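PDB 3K96: glycerol-3-phosphate dehydrogenase [NAD(P)+] from Coxiella burnetii, which probably catalyses the NAD(P)H-dependent reduction of dihydroxyacetone phosphate to sn-glycerol 3-phosphate, the key precursor for phospholipid synthesis. Local coordinates for residues W58-D63 against I105-F110; E114-M119 against A148-Q153; P162-E167 against D276-N281; I221-S226 against A238-G243. All blocks are in the same frame, centred on the assembly; numbering follows the deposited sequence.

Contact 1 (W58-D63 against I105-F110); sequences WSYESD and IVVPSF
Y60 lays one edge of its ring along V107 and carries its hydroxyl on to P108. Carbon CE2 of Y60 meets CG1 of V107 at 3.9 Å, with the methyl lying in the plane of the ring, so the valine touches the rim and not the pi face. Further out, OH of Y60 stands 3.5 Å from CD of P108, and the two side chains approach from opposite directions. The phenol is swung across by chi1 of 49°, which places CG between the backbone N and the carbonyl carbon.

V107 suits its place because its branches face two ways: CG1 takes the tyrosine, while the side chain also packs on V115 of helix 109-119. P108, meeting the hydroxyl of Y60 with CD, lies with CB over one face of the F110 ring, 3.4 Å above its plane and toward its edge. Behind Y60 the turn is tied by S59, whose OG accepts from N of E61 at 3.3 Å, an ST turn; E61 itself reaches R76 in a salt bridge.

Both segments leave the C-terminal ends of parallel strands, 55-58 and 102-105, of the Rossmann-type sheet. No hydrogen bond crosses between the segments. The contact is therefore held by van der Waals packing at a ring edge and a hydroxyl, consistent with two loops that meet lightly, close to E306, predicted to bind NADPH.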
loop_
_atom_site.group_PDB
_atom_site.type_symbol
_atom_site.label_atom_id
_atom_site.label_comp_id
_atom_site.label_asym_id
_atom_site.label_seq_id
_atom_site.Cartn_x
_atom_site.Cartn_y
_atom_site.Cartn_z
ATOM N N TRP A 58 -12.231 24.334 19.237
ATOM C CA TRP A 58 -13.583 24.158 19.765
ATOM C C TRP A 58 -14.008 22.697 19.765
ATOM O O TRP A 58 -13.684 21.930 18.853
ATOM C CB TRP A 58 -14.566 24.947 18.908
ATOM C CG TRP A 58 -16.037 24.776 19.241
ATOM C CD1 TRP A 58 -16.746 25.446 20.208
ATOM C CD2 TRP A 58 -16.987 23.940 18.561
ATOM N NE1 TRP A 58 -18.064 25.052 20.192
ATOM C CE2 TRP A 58 -18.241 24.133 19.189
ATOM C CE3 TRP A 58 -16.899 23.035 17.485
ATOM C CZ2 TRP A 58 -19.395 23.458 18.783
ATOM C CZ3 TRP A 58 -18.045 22.372 17.073
ATOM C CH2 TRP A 58 -19.283 22.586 17.726
ATOM N N SER A 59 -14.740 22.334 20.806
ATOM C CA SER A 59 -15.289 21.014 20.942
ATOM C C SER A 59 -16.743 21.150 21.317
ATOM O O SER A 59 -17.092 22.013 22.132
ATOM C CB SER A 59 -14.570 20.255 22.057
ATOM O OG SER A 59 -15.168 18.984 22.253
ATOM N N TYR A 60 -17.588 20.293 20.751
ATOM C CA TYR A 60 -19.018 20.294 21.088
ATOM C C TYR A 60 -19.344 19.518 22.387
ATOM O O TYR A 60 -20.450 19.645 22.919
ATOM C CB TYR A 60 -19.882 19.810 19.915
ATOM C CG TYR A 60 -19.445 18.518 19.244
ATOM C CD1 TYR A 60 -19.837 17.289 19.741
ATOM C CD2 TYR A 60 -18.679 18.545 18.077
ATOM C CE1 TYR A 60 -19.458 16.117 19.117
ATOM C CE2 TYR A 60 -18.289 17.384 17.449
ATOM C CZ TYR A 60 -18.682 16.169 17.968
ATOM O OH TYR A 60 -18.303 15.001 17.344
ATOM N N GLU A 61 -18.385 18.728 22.887
ATOM C CA GLU A 61 -18.529 18.004 24.163
ATOM C C GLU A 61 -18.120 19.044 25.251
ATOM O O GLU A 61 -16.944 19.243 25.508
ATOM C CB GLU A 61 -17.607 16.764 24.160
ATOM C CG GLU A 61 -17.736 15.834 22.897
ATOM C CD GLU A 61 -16.620 14.741 22.777
ATOM O OE1 GLU A 61 -16.623 13.954 21.797
ATOM O OE2 GLU A 61 -15.732 14.671 23.650
ATOM N N SER A 62 -19.087 19.724 25.873
ATOM C CA SER A 62 -18.801 20.849 26.845
ATOM C C SER A 62 -17.905 20.579 28.088
ATOM O O SER A 62 -17.116 21.465 28.522
ATOM C CB SER A 62 -20.119 21.496 27.279
ATOM O OG SER A 62 -20.803 21.996 26.134
ATOM N N ASP A 63 -18.063 19.393 28.664
ATOM C CA ASP A 63 -17.248 18.977 29.783
ATOM C C ASP A 63 -15.794 18.833 29.305
ATOM O O ASP A 63 -14.856 18.930 30.088
ATOM C CB ASP A 63 -17.781 17.652 30.332
ATOM C CG ASP A 63 -18.120 16.646 29.222
ATOM O OD1 ASP A 63 -18.340 17.070 28.061
ATOM O OD2 ASP A 63 -18.184 15.428 29.520
ATOM N N ILE A 105 -12.481 22.586 9.880
ATOM C CA ILE A 105 -13.370 21.634 10.512
ATOM C C ILE A 105 -12.771 20.223 10.505
ATOM O O ILE A 105 -12.403 19.716 9.460
ATOM C CB ILE A 105 -14.725 21.569 9.766
ATOM C CG1 ILE A 105 -15.367 22.971 9.681
ATOM C CG2 ILE A 105 -15.633 20.552 10.433
ATOM C CD1 ILE A 105 -16.654 23.026 8.862
ATOM N N VAL A 106 -12.733 19.586 11.677
ATOM C CA VAL A 106 -12.166 18.254 11.812
ATOM C C VAL A 106 -13.032 17.386 12.743
ATOM O O VAL A 106 -12.534 16.774 13.668
ATOM C CB VAL A 106 -10.711 18.308 12.363
ATOM C CG1 VAL A 106 -10.031 16.974 12.163
ATOM C CG2 VAL A 106 -9.886 19.393 11.653
ATOM N N VAL A 107 -14.334 17.350 12.499
ATOM C CA VAL A 107 -15.232 16.519 13.277
ATOM C C VAL A 107 -15.518 15.219 12.488
ATOM O O VAL A 107 -15.199 15.115 11.305
ATOM C CB VAL A 107 -16.523 17.279 13.583
ATOM C CG1 VAL A 107 -16.205 18.547 14.384
ATOM C CG2 VAL A 107 -17.267 17.639 12.311
ATOM N N PRO A 108 -16.090 14.215 13.139
ATOM C CA PRO A 108 -16.393 13.032 12.350
ATOM C C PRO A 108 -17.401 13.329 11.227
ATOM O O PRO A 108 -18.189 14.276 11.322
ATOM C CB PRO A 108 -17.004 12.070 13.376
ATOM C CG PRO A 108 -16.429 12.486 14.667
ATOM C CD PRO A 108 -16.363 14.008 14.567
ATOM N N SER A 109 -17.393 12.509 10.181
ATOM C CA SER A 109 -18.294 12.715 9.060
ATOM C C SER A 109 -19.773 12.709 9.469
ATOM O O SER A 109 -20.585 13.453 8.898
ATOM C CB SER A 109 -18.015 11.686 7.958
ATOM O OG SER A 109 -18.085 10.371 8.451
ATOM N N PHE A 110 -20.117 11.917 10.480
ATOM C CA PHE A 110 -21.489 11.855 10.941
ATOM C C PHE A 110 -21.902 13.092 11.724
ATOM O O PHE A 110 -23.061 13.223 12.045
ATOM C CB PHE A 110 -21.777 10.565 11.758
ATOM C CG PHE A 110 -20.805 10.308 12.898
ATOM C CD1 PHE A 110 -20.923 10.988 14.114
ATOM C CD2 PHE A 110 -19.798 9.352 12.768
ATOM C CE1 PHE A 110 -20.040 10.724 15.176
ATOM C CE2 PHE A 110 -18.926 9.084 13.810
ATOM C CZ PHE A 110 -19.033 9.787 15.020
#

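Contact 2 (E114-M119 against A148-Q153); sequences EVITRM and ATELGQ
I116 and L151 cross at a slant, each offering a branched end to the other, while I116 meets E150 at about a right angle. CD1 of I116 lies 3.7 Å from CD1 of L151, a methyl-to-methyl contact that makes the apolar centre of the pairing. The other branch, CG2 of I116, fits against the glutamate stem, 3.7 Å from CB of E150, and also stands 3.9 Å from CG of L151. Its course is set by chi1 of -71°, which turns CG2 opposite the backbone N and leaves CG1 beside that N. L151 spreads both methyls over the isoleucine: CD2 rests 3.7 Å from the backbone O of I116, and CD1 is also met by CE of M119 at 4.2 Å.

Branched isoleucine and leucine suit this place, since each can fill two directions at once, and the unbranched methionine extends to reach L151 with its terminal methyl. E150 lends only its aliphatic stem; bent at chi2, it carries its carboxylate to salt bridges with K120 and R141. After L151 the helix ends, and G152 leaves helical geometry with a positive phi of 98°, a conformation glycine adopts readily.

Helices 109-119 and 143-151 thus meet within the nucleotide-binding domain and pack against its central sheet: I116 reaches I105 on strand 102-105, M119 touches strands 32-35 and 128-131, and L151 reaches I129 on strand 128-131.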
loop_
_atom_site.group_PDB
_atom_site.type_symbol
_atom_site.label_atom_id
_atom_site.label_comp_id
_atom_site.label_asym_id
_atom_site.label_seq_id
_atom_site.Cartn_x
_atom_site.Cartn_y
_atom_site.Cartn_z
ATOM N N GLU A 114 -24.326 18.610 11.143
ATOM C CA GLU A 114 -24.717 19.346 12.343
ATOM C C GLU A 114 -23.895 20.616 12.559
ATOM O O GLU A 114 -24.441 21.681 12.865
ATOM C CB GLU A 114 -24.618 18.461 13.595
ATOM C CG GLU A 114 -25.742 17.410 13.778
ATOM C CD GLU A 114 -25.638 16.191 12.867
ATOM O OE1 GLU A 114 -24.585 15.969 12.209
ATOM O OE2 GLU A 114 -26.625 15.431 12.834
ATOM N N VAL A 115 -22.583 20.495 12.401
ATOM C CA VAL A 115 -21.673 21.610 12.596
ATOM C C VAL A 115 -21.921 22.688 11.523
ATOM O O VAL A 115 -22.006 23.871 11.840
ATOM C CB VAL A 115 -20.203 21.177 12.558
ATOM C CG1 VAL A 115 -19.309 22.390 12.745
ATOM C CG2 VAL A 115 -19.943 20.145 13.640
ATOM N N ILE A 116 -22.042 22.281 10.260
ATOM C CA ILE A 116 -22.303 23.238 9.187
ATOM C C ILE A 116 -23.620 23.990 9.458
ATOM O O ILE A 116 -23.682 25.196 9.325
ATOM C CB ILE A 116 -22.345 22.544 7.823
ATOM C CG1 ILE A 116 -20.920 22.099 7.403
ATOM C CG2 ILE A 116 -22.917 23.465 6.746
ATOM C CD1 ILE A 116 -19.875 23.244 7.325
ATOM N N THR A 117 -24.650 23.262 9.883
ATOM C CA THR A 117 -25.929 23.862 10.174
ATOM C C THR A 117 -25.785 24.985 11.225
ATOM O O THR A 117 -26.313 26.088 11.061
ATOM C CB THR A 117 -26.942 22.803 10.642
ATOM O OG1 THR A 117 -27.218 21.873 9.574
ATOM C CG2 THR A 117 -28.257 23.463 11.070
ATOM N N ARG A 118 -25.043 24.686 12.280
ATOM C CA ARG A 118 -24.817 25.604 13.381
ATOM C C ARG A 118 -23.925 26.783 13.016
ATOM O O ARG A 118 -23.931 27.815 13.696
ATOM C CB ARG A 118 -24.275 24.819 14.565
ATOM C CG ARG A 118 -25.368 23.946 15.124
ATOM C CD ARG A 118 -24.923 22.830 16.044
ATOM N NE ARG A 118 -26.111 22.159 16.597
ATOM C CZ ARG A 118 -26.931 21.356 15.905
ATOM N NH1 ARG A 118 -26.733 21.110 14.599
ATOM N NH2 ARG A 118 -27.981 20.815 16.516
ATOM N N MET A 119 -23.181 26.649 11.929
ATOM C CA MET A 119 -22.355 27.739 11.481
ATOM C C MET A 119 -23.136 28.748 10.652
ATOM O O MET A 119 -22.629 29.831 10.417
ATOM C CB MET A 119 -21.197 27.226 10.642
ATOM C CG MET A 119 -20.232 26.382 11.435
ATOM S SD MET A 119 -18.998 25.529 10.429
ATOM C CE MET A 119 -18.121 26.896 9.676
ATOM N N ALA A 148 -20.801 24.303 0.349
ATOM C CA ALA A 148 -21.250 25.247 -0.677
ATOM C C ALA A 148 -22.767 25.491 -0.651
ATOM O O ALA A 148 -23.218 26.644 -0.635
ATOM C CB ALA A 148 -20.802 24.791 -2.073
ATOM N N THR A 149 -23.549 24.418 -0.629
ATOM C CA THR A 149 -25.005 24.534 -0.608
ATOM C C THR A 149 -25.552 25.252 0.627
ATOM O O THR A 149 -26.399 26.128 0.511
ATOM C CB THR A 149 -25.652 23.142 -0.706
ATOM O OG1 THR A 149 -25.278 22.570 -1.952
ATOM C CG2 THR A 149 -27.194 23.206 -0.617
ATOM N N GLU A 150 -25.052 24.905 1.805
ATOM C CA GLU A 150 -25.567 25.484 3.031
ATOM C C GLU A 150 -24.991 26.843 3.444
ATOM O O GLU A 150 -25.704 27.628 4.024
ATOM C CB GLU A 150 -25.377 24.501 4.202
ATOM C CG GLU A 150 -25.911 23.113 3.962
ATOM C CD GLU A 150 -27.370 23.081 3.533
ATOM O OE1 GLU A 150 -28.102 24.025 3.871
ATOM O OE2 GLU A 150 -27.797 22.083 2.885
ATOM N N LEU A 151 -23.707 27.097 3.168
ATOM C CA LEU A 151 -23.053 28.339 3.598
ATOM C C LEU A 151 -22.734 29.284 2.430
ATOM O O LEU A 151 -22.259 30.394 2.647
ATOM C CB LEU A 151 -21.749 28.009 4.351
ATOM C CG LEU A 151 -21.849 27.023 5.545
ATOM C CD1 LEU A 151 -20.497 26.748 6.197
ATOM C CD2 LEU A 151 -22.800 27.538 6.611
ATOM N N GLY A 152 -22.983 28.845 1.202
ATOM C CA GLY A 152 -22.676 29.657 0.054
ATOM C C GLY A 152 -21.333 29.214 -0.498
ATOM O O GLY A 152 -20.570 28.510 0.169
ATOM N N GLN A 153 -21.057 29.636 -1.715
ATOM C CA GLN A 153 -19.846 29.299 -2.427
ATOM C C GLN A 153 -18.619 30.045 -1.931
ATOM O O GLN A 153 -18.043 30.876 -2.632
ATOM C CB GLN A 153 -20.062 29.589 -3.895
ATOM C CG GLN A 153 -21.092 28.648 -4.523
ATOM C CD GLN A 153 -20.561 27.207 -4.646
ATOM O OE1 GLN A 153 -19.369 26.931 -4.410
ATOM N NE2 GLN A 153 -21.431 26.302 -5.044
#

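Contact 3 (P162-E167 against D276-N281); sequences PSLATE and DNQSRN
L164 reaches across to the turn at D276-S279. From CB, chi1 of -67° sets CG beside the backbone N. CD1 runs on to OD2 of D276, 3.5 Å away, and lies 4.0 Å from CG of Q278. CD2 rests 4.0 Å from CB of Q278. Leucine suits the place because its two methyls lie along one side of the glutamine's CB-CG stem, while the side chains as wholes cross at about a right angle.

The carboxylate it touches is already engaged. N of Q278 donates to OD2 of D276 at 2.9 Å, on the oxygen's anti side and 31° out of the carboxylate plane, closing an Asx turn, while OD1 bonds to S233 of the second subunit. These bonds hold the aspartate in place.

S163 and A165 on one side, and S279, R280 and N281 on the other, are predicted to bind substrate or cofactor, so the contact bridges the two domains at the predicted active-site cleft. S279 N-caps helix 280-290, bonding to N of R282. L164 leads into helix 165-169 and packs on L272 of helix 264-275, with S233 of the second subunit also against it.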
loop_
_atom_site.group_PDB
_atom_site.type_symbol
_atom_site.label_atom_id
_atom_site.label_comp_id
_atom_site.label_asym_id
_atom_site.label_seq_id
_atom_site.Cartn_x
_atom_site.Cartn_y
_atom_site.Cartn_z
ATOM N N PRO A 162 -1.883 10.311 4.611
ATOM C CA PRO A 162 -1.544 9.373 5.676
ATOM C C PRO A 162 -1.048 10.179 6.860
ATOM O O PRO A 162 0.086 10.657 6.866
ATOM C CB PRO A 162 -0.426 8.519 5.073
ATOM C CG PRO A 162 0.172 9.358 3.997
ATOM C CD PRO A 162 -0.902 10.301 3.519
ATOM N N SER A 163 -1.864 10.296 7.880
ATOM C CA SER A 163 -1.481 11.155 8.984
ATOM C C SER A 163 -2.013 10.756 10.341
ATOM O O SER A 163 -2.945 11.398 10.830
ATOM C CB SER A 163 -1.996 12.552 8.666
ATOM O OG SER A 163 -3.393 12.499 8.438
ATOM N N LEU A 164 -1.437 9.726 10.964
ATOM C CA LEU A 164 -1.835 9.344 12.313
ATOM C C LEU A 164 -1.637 10.561 13.203
ATOM O O LEU A 164 -0.583 11.166 13.187
ATOM C CB LEU A 164 -0.968 8.222 12.866
ATOM C CG LEU A 164 -1.053 6.846 12.218
ATOM C CD1 LEU A 164 -0.153 5.873 12.991
ATOM C CD2 LEU A 164 -2.544 6.375 12.189
ATOM N N ALA A 165 -2.637 10.897 13.993
ATOM C CA ALA A 165 -2.574 12.096 14.842
ATOM C C ALA A 165 -1.430 12.050 15.856
ATOM O O ALA A 165 -0.749 13.055 16.074
ATOM C CB ALA A 165 -3.942 12.318 15.546
ATOM N N THR A 166 -1.209 10.879 16.465
ATOM C CA THR A 166 -0.157 10.696 17.463
ATOM C C THR A 166 1.242 10.957 16.885
ATOM O O THR A 166 2.080 11.587 17.546
ATOM C CB THR A 166 -0.212 9.246 18.132
ATOM O OG1 THR A 166 -0.254 8.246 17.105
ATOM C CG2 THR A 166 -1.472 9.075 19.030
ATOM N N GLU A 167 1.490 10.513 15.647
ATOM C CA GLU A 167 2.810 10.716 15.010
ATOM C C GLU A 167 3.044 12.183 14.617
ATOM O O GLU A 167 4.182 12.684 14.664
ATOM C CB GLU A 167 3.001 9.787 13.797
ATOM C CG GLU A 167 3.009 8.273 14.179
ATOM C CD GLU A 167 3.416 7.343 13.013
ATOM O OE1 GLU A 167 3.311 7.773 11.845
ATOM O OE2 GLU A 167 3.852 6.180 13.283
ATOM N N ASP A 276 -2.198 -0.453 9.820
ATOM C CA ASP A 276 -1.754 -0.023 11.131
ATOM C C ASP A 276 -2.597 -0.475 12.338
ATOM O O ASP A 276 -3.812 -0.573 12.251
ATOM C CB ASP A 276 -1.695 1.485 11.158
ATOM C CG ASP A 276 -0.610 1.978 12.058
ATOM O OD1 ASP A 276 0.571 1.912 11.626
ATOM O OD2 ASP A 276 -0.920 2.441 13.167
ATOM N N ASN A 277 -1.932 -0.723 13.468
ATOM C CA ASN A 277 -2.624 -1.067 14.725
ATOM C C ASN A 277 -3.444 0.109 15.217
ATOM O O ASN A 277 -4.453 -0.084 15.869
ATOM C CB ASN A 277 -1.632 -1.419 15.857
ATOM C CG ASN A 277 -2.329 -1.548 17.260
ATOM O OD1 ASN A 277 -2.066 -0.762 18.179
ATOM N ND2 ASN A 277 -3.235 -2.511 17.393
ATOM N N GLN A 278 -3.016 1.328 14.896
ATOM C CA GLN A 278 -3.700 2.535 15.406
ATOM C C GLN A 278 -5.051 2.827 14.758
ATOM O O GLN A 278 -5.812 3.653 15.245
ATOM C CB GLN A 278 -2.802 3.771 15.246
ATOM C CG GLN A 278 -1.496 3.677 15.989
ATOM C CD GLN A 278 -1.694 3.618 17.475
ATOM O OE1 GLN A 278 -1.166 2.730 18.142
ATOM N NE2 GLN A 278 -2.493 4.540 18.006
ATOM N N SER A 279 -5.344 2.150 13.667
ATOM C CA SER A 279 -6.589 2.363 12.964
ATOM C C SER A 279 -7.729 1.670 13.694
ATOM O O SER A 279 -7.787 0.433 13.717
ATOM C CB SER A 279 -6.465 1.800 11.537
ATOM O OG SER A 279 -7.694 1.867 10.820
ATOM N N ARG A 280 -8.628 2.458 14.270
ATOM C CA ARG A 280 -9.782 1.930 14.979
ATOM C C ARG A 280 -10.757 1.193 14.062
ATOM O O ARG A 280 -11.477 0.299 14.504
ATOM C CB ARG A 280 -10.503 3.069 15.692
ATOM C CG ARG A 280 -9.612 3.711 16.741
ATOM C CD ARG A 280 -10.144 4.992 17.298
ATOM N NE ARG A 280 -9.233 5.475 18.326
ATOM C CZ ARG A 280 -9.296 5.127 19.606
ATOM N NH1 ARG A 280 -10.242 4.304 20.037
ATOM N NH2 ARG A 280 -8.419 5.626 20.461
ATOM N N ASN A 281 -10.800 1.595 12.796
ATOM C CA ASN A 281 -11.684 0.962 11.825
ATOM C C ASN A 281 -11.120 -0.406 11.480
ATOM O O ASN A 281 -11.858 -1.356 11.303
ATOM C CB ASN A 281 -11.871 1.839 10.611
ATOM C CG ASN A 281 -12.678 3.060 10.918
ATOM O OD1 ASN A 281 -13.847 2.959 11.275
ATOM N ND2 ASN A 281 -12.066 4.223 10.793
#

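Contact 4 (I221-S226 against A238-G243); sequences IATGIS and ALITRG
T223 sets its methyl against L239 and I240, and S226 meets the end of L239 with CB and OG; the contact is van der Waals packing. CG2 of T223 lies 4.0 Å from CB of L239 and 4.0 Å from CG1 of I240, so it rests between neighbouring side chains. The T223 and L239 side chains pass alongside each other, pointing opposite ways, but T223 meets I240 at about a right angle. Further along, CD1 of L239 comes within 3.5 Å of CB of S226, the closest approach of the two segments, and also touches OG of S226 at 3.7 Å. Small residues suit this face of helix 206-228, for they let L239 lie against it.

No hydrogen bond crosses between the segments. Chi1 of 57° tucks OG1 of T223 back over its own helix and turns CG2 across the interface; OG1 bonds to O of L219, one turn back. This satisfies a hydroxyl buried among apolar groups. Backbone bonds such as N of G243 to O of L239, 2.8 Å, keep the segments helical.

The two segment axes run antiparallel at 163° and approach to 10.0 Å, forming a helical hairpin of the C-terminal domain. T223 and I240 both rest on C274 of helix 264-275. L239 also touches L349 of helix 341-349, A222 meets V331 of helix 326-336, and A238 packs on A175 of the second subunit.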
loop_
_atom_site.group_PDB
_atom_site.type_symbol
_atom_site.label_atom_id
_atom_site.label_comp_id
_atom_site.label_asym_id
_atom_site.label_seq_id
_atom_site.Cartn_x
_atom_site.Cartn_y
_atom_site.Cartn_z
ATOM N N ILE A 221 -11.904 -1.662 7.212
ATOM C CA ILE A 221 -12.733 -2.655 7.869
ATOM C C ILE A 221 -12.591 -3.977 7.120
ATOM O O ILE A 221 -12.375 -5.012 7.748
ATOM C CB ILE A 221 -14.192 -2.249 7.951
ATOM C CG1 ILE A 221 -14.359 -1.018 8.864
ATOM C CG2 ILE A 221 -15.041 -3.406 8.496
ATOM C CD1 ILE A 221 -15.829 -0.547 8.943
ATOM N N ALA A 222 -12.665 -3.929 5.792
ATOM C CA ALA A 222 -12.543 -5.133 4.966
ATOM C C ALA A 222 -11.214 -5.844 5.195
ATOM O O ALA A 222 -11.182 -7.049 5.430
ATOM C CB ALA A 222 -12.708 -4.787 3.482
ATOM N N THR A 223 -10.110 -5.116 5.118
ATOM C CA THR A 223 -8.822 -5.728 5.326
ATOM C C THR A 223 -8.658 -6.166 6.785
ATOM O O THR A 223 -7.953 -7.136 7.072
ATOM C CB THR A 223 -7.698 -4.812 4.902
ATOM O OG1 THR A 223 -7.801 -3.580 5.619
ATOM C CG2 THR A 223 -7.783 -4.538 3.397
ATOM N N GLY A 224 -9.297 -5.454 7.709
ATOM C CA GLY A 224 -9.248 -5.846 9.103
ATOM C C GLY A 224 -9.903 -7.213 9.286
ATOM O O GLY A 224 -9.398 -8.073 10.036
ATOM N N ILE A 225 -11.033 -7.416 8.605
ATOM C CA ILE A 225 -11.766 -8.669 8.685
ATOM C C ILE A 225 -10.900 -9.835 8.190
ATOM O O ILE A 225 -10.836 -10.868 8.836
ATOM C CB ILE A 225 -13.090 -8.609 7.891
ATOM C CG1 ILE A 225 -14.059 -7.627 8.568
ATOM C CG2 ILE A 225 -13.734 -9.987 7.831
ATOM C CD1 ILE A 225 -15.299 -7.333 7.783
ATOM N N SER A 226 -10.239 -9.653 7.051
ATOM C CA SER A 226 -9.334 -10.663 6.490
ATOM C C SER A 226 -8.229 -11.001 7.502
ATOM O O SER A 226 -7.919 -12.177 7.732
ATOM C CB SER A 226 -8.735 -10.150 5.181
ATOM O OG SER A 226 -7.896 -11.116 4.559
ATOM N N ALA A 238 -3.828 -8.166 -1.798
ATOM C CA ALA A 238 -4.762 -8.357 -2.903
ATOM C C ALA A 238 -6.049 -7.526 -2.664
ATOM O O ALA A 238 -6.601 -6.937 -3.591
ATOM C CB ALA A 238 -5.094 -9.832 -3.064
ATOM N N LEU A 239 -6.535 -7.508 -1.430
ATOM C CA LEU A 239 -7.724 -6.715 -1.076
ATOM C C LEU A 239 -7.443 -5.207 -1.145
ATOM O O LEU A 239 -8.309 -4.433 -1.549
ATOM C CB LEU A 239 -8.247 -7.084 0.316
ATOM C CG LEU A 239 -8.836 -8.512 0.429
ATOM C CD1 LEU A 239 -9.116 -8.925 1.879
ATOM C CD2 LEU A 239 -10.089 -8.601 -0.393
ATOM N N ILE A 240 -6.247 -4.783 -0.761
ATOM C CA ILE A 240 -5.901 -3.353 -0.888
ATOM C C ILE A 240 -5.906 -2.978 -2.385
ATOM O O ILE A 240 -6.445 -1.944 -2.797
ATOM C CB ILE A 240 -4.538 -3.045 -0.226
ATOM C CG1 ILE A 240 -4.675 -3.141 1.304
ATOM C CG2 ILE A 240 -4.054 -1.661 -0.624
ATOM C CD1 ILE A 240 -3.306 -3.045 2.117
ATOM N N THR A 241 -5.344 -3.859 -3.210
ATOM C CA THR A 241 -5.301 -3.621 -4.628
ATOM C C THR A 241 -6.731 -3.508 -5.171
ATOM O O THR A 241 -7.032 -2.596 -5.937
ATOM C CB THR A 241 -4.523 -4.726 -5.345
ATOM O OG1 THR A 241 -3.182 -4.774 -4.837
ATOM C CG2 THR A 241 -4.491 -4.479 -6.831
ATOM N N ARG A 242 -7.614 -4.424 -4.785
ATOM C CA ARG A 242 -9.006 -4.354 -5.254
ATOM C C ARG A 242 -9.699 -3.127 -4.709
ATOM O O ARG A 242 -10.534 -2.529 -5.370
ATOM C CB ARG A 242 -9.819 -5.577 -4.858
ATOM C CG ARG A 242 -9.427 -6.836 -5.578
ATOM C CD ARG A 242 -10.621 -7.767 -5.616
ATOM N NE ARG A 242 -11.720 -7.150 -6.376
ATOM C CZ ARG A 242 -12.939 -7.671 -6.491
ATOM N NH1 ARG A 242 -13.864 -7.026 -7.197
ATOM N NH2 ARG A 242 -13.242 -8.832 -5.894
ATOM N N GLY A 243 -9.364 -2.766 -3.487
ATOM C CA GLY A 243 -9.931 -1.596 -2.879
ATOM C C GLY A 243 -9.658 -0.349 -3.688
ATOM O O GLY A 243 -10.556 0.442 -3.930
#

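In the fold
Contacts 1 and 2 belong to the nucleotide-binding half of the chain and share helix 109-119. They touch directly, CD1 of I105 lying 3.8 Å from SD of M119. Contact 3 joins that half to the C-terminal one and holds several predicted substrate and cofactor residues; its centre is about 19 Å from that of contact 1, which borders the predicted NADPH site at E306. Contact 4 lies in the C-terminal half, its centre about 17 Å from that of contact 3, and the two touch where O of N281 meets CG1 of I221 at 3.5 Å. Both also meet the second subunit. Contacts 2 and 4 are farthest apart, with centres about 34 Å apart.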